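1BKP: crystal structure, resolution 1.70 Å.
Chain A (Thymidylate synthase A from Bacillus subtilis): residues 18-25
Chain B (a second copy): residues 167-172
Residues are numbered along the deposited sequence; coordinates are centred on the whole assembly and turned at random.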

# COMPACT_ATOMS: atom_id res chain seq x y z
N GLY A 18 13.86 -11.16 -13.87
CA GLY A 18 12.46 -10.89 -14.19
C GLY A 18 11.69 -12.01 -14.89
O GLY A 18 12.28 -12.80 -15.63
N ILE A 19 10.39 -12.07 -14.68
CA ILE A 19 9.56 -13.09 -15.29
C ILE A 19 8.79 -12.55 -16.51
O ILE A 19 8.19 -11.48 -16.47
CB ILE A 19 8.56 -13.63 -14.21
CG1 ILE A 19 9.35 -14.13 -13.01
CG2 ILE A 19 7.67 -14.75 -14.81
CD1 ILE A 19 8.82 -13.58 -11.74
N SER A 20 8.79 -13.33 -17.60
CA SER A 20 8.17 -12.89 -18.81
C SER A 20 6.69 -13.08 -18.85
O SER A 20 6.22 -14.00 -18.29
CB SER A 20 8.84 -13.64 -19.98
OG SER A 20 8.07 -13.43 -21.14
N ASP A 21 5.93 -12.16 -19.45
CA ASP A 21 4.51 -12.38 -19.64
C ASP A 21 4.16 -13.05 -20.94
O ASP A 21 3.01 -12.97 -21.40
CB ASP A 21 3.70 -11.12 -19.46
CG ASP A 21 4.14 -9.99 -20.36
OD1 ASP A 21 4.99 -10.25 -21.22
OD2 ASP A 21 3.61 -8.85 -20.17
N GLU A 22 5.15 -13.71 -21.55
CA GLU A 22 4.93 -14.45 -22.85
C GLU A 22 3.77 -15.51 -22.72
O GLU A 22 3.08 -15.81 -23.68
CB GLU A 22 6.23 -15.17 -23.20
CG GLU A 22 7.18 -14.43 -24.03
CD GLU A 22 8.65 -14.80 -23.70
OE1 GLU A 22 8.89 -15.73 -22.88
OE2 GLU A 22 9.56 -14.11 -24.21
N GLU A 23 3.52 -16.01 -21.50
CA GLU A 23 2.48 -16.99 -21.27
C GLU A 23 1.06 -16.50 -21.46
O GLU A 23 0.11 -17.33 -21.61
CB GLU A 23 2.60 -17.59 -19.89
CG GLU A 23 2.36 -16.55 -18.76
CD GLU A 23 2.37 -17.17 -17.37
OE1 GLU A 23 1.73 -18.22 -17.24
OE2 GLU A 23 3.01 -16.61 -16.43
N PHE A 24 0.89 -15.18 -21.39
CA PHE A 24 -0.41 -14.58 -21.55
C PHE A 24 -0.63 -14.02 -22.94
O PHE A 24 0.34 -13.75 -23.67
CB PHE A 24 -0.58 -13.45 -20.49
CG PHE A 24 -0.36 -13.93 -19.06
CD1 PHE A 24 -1.20 -14.84 -18.49
CD2 PHE A 24 0.69 -13.46 -18.29
CE1 PHE A 24 -1.03 -15.28 -17.18
CE2 PHE A 24 0.89 -13.90 -16.95
CZ PHE A 24 -0.01 -14.82 -16.40
N ASP A 25 -1.88 -13.80 -23.29
CA ASP A 25 -2.22 -13.20 -24.60
C ASP A 25 -2.30 -11.66 -24.37
O ASP A 25 -3.36 -11.10 -24.21
CB ASP A 25 -3.53 -13.78 -25.11
CG ASP A 25 -3.41 -15.25 -25.49
OD1 ASP A 25 -2.35 -15.63 -25.98
OD2 ASP A 25 -4.36 -16.04 -25.29
N TYR B 167 -1.07 -11.30 -7.61
CA TYR B 167 -0.38 -11.40 -8.88
C TYR B 167 -0.35 -12.89 -9.25
O TYR B 167 -0.15 -13.79 -8.41
CB TYR B 167 1.10 -11.00 -8.75
CG TYR B 167 1.33 -9.72 -7.98
CD1 TYR B 167 1.37 -9.72 -6.60
CD2 TYR B 167 1.48 -8.53 -8.64
CE1 TYR B 167 1.58 -8.55 -5.86
CE2 TYR B 167 1.66 -7.29 -7.91
CZ TYR B 167 1.73 -7.32 -6.53
OH TYR B 167 2.00 -6.12 -5.80
N VAL B 168 -0.49 -13.14 -10.54
CA VAL B 168 -0.47 -14.53 -10.99
C VAL B 168 0.68 -14.58 -12.02
O VAL B 168 0.64 -13.84 -13.00
CB VAL B 168 -1.70 -14.94 -11.75
CG1 VAL B 168 -1.46 -16.43 -12.23
CG2 VAL B 168 -2.99 -14.80 -10.92
N LYS B 169 1.71 -15.34 -11.72
CA LYS B 169 2.84 -15.51 -12.63
C LYS B 169 3.29 -17.00 -12.67
O LYS B 169 3.62 -17.56 -11.61
CB LYS B 169 3.99 -14.63 -12.19
CG LYS B 169 3.67 -13.11 -12.33
CD LYS B 169 4.92 -12.26 -11.98
CE LYS B 169 4.58 -10.78 -11.78
NZ LYS B 169 3.91 -10.10 -12.92
N HIS B 170 3.26 -17.62 -13.88
CA HIS B 170 3.70 -19.01 -14.02
C HIS B 170 2.93 -19.94 -13.12
O HIS B 170 3.53 -20.77 -12.46
CB HIS B 170 5.15 -19.20 -13.70
CG HIS B 170 6.07 -18.66 -14.74
ND1 HIS B 170 7.44 -18.62 -14.57
CD2 HIS B 170 5.82 -18.09 -15.94
CE1 HIS B 170 7.99 -18.02 -15.62
NE2 HIS B 170 7.02 -17.69 -16.46
N GLY B 171 1.61 -19.83 -13.14
CA GLY B 171 0.80 -20.75 -12.37
C GLY B 171 0.88 -20.52 -10.87
O GLY B 171 0.29 -21.32 -10.13
N LYS B 172 1.62 -19.49 -10.39
CA LYS B 172 1.68 -19.27 -8.90
C LYS B 172 0.90 -17.98 -8.51
O LYS B 172 0.94 -16.96 -9.23
CB LYS B 172 3.12 -19.13 -8.46
CG LYS B 172 3.86 -20.39 -8.13
CD LYS B 172 4.43 -21.15 -9.26
CE LYS B 172 5.21 -22.36 -8.67
NZ LYS B 172 5.36 -23.55 -9.59
O HOH W 1 0.26 -18.09 -15.12

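A tight hairpin turn exposes backbone NH groups that its own strands cannot satisfy, and a carboxylate from a neighbouring subunit can take them up; the contact between these two copies of thymidylate synthase A illustrates the principle. In chain B a type I' turn runs from Lys B169 to Lys B172, closed by paired backbone hydrogen bonds, Lys B169 N to Lys B172 O (3.1 Å) and Lys B172 N to Lys B169 O (3.0 Å). The NH groups of the two central residues, His B170 and Gly B171, find no backbone acceptor within the hairpin and are left for partners outside it. Chain A contributes a short strand and then a type I turn, Asp A21 to Phe A24, which carries Glu A23 toward the hairpin.

The polar chemistry centres on that glutamate. His B170 N donates to Glu A23 OE2 at 2.8 Å, the one direct hydrogen bond between the stretches. The other carboxylate oxygen reaches the turn through water 1, which donates to Glu A23 OE1 (2.6 Å) and accepts from Gly B171 N (3.0 Å).

Van der Waals contacts accompany this link. Ile A19 CG2 lies over one face of the His B170 imidazole, 3.6 Å from the ring centroid, a CH-pi contact, while Ile A19 CD1 meets the aliphatic Lys B169 CD at 4.1 Å. Phe A24 CZ, a ring carbon, approaches the backbone carbonyl oxygen Val B168 O obliquely at 3.6 Å, extending the contact one residue further back along the strand.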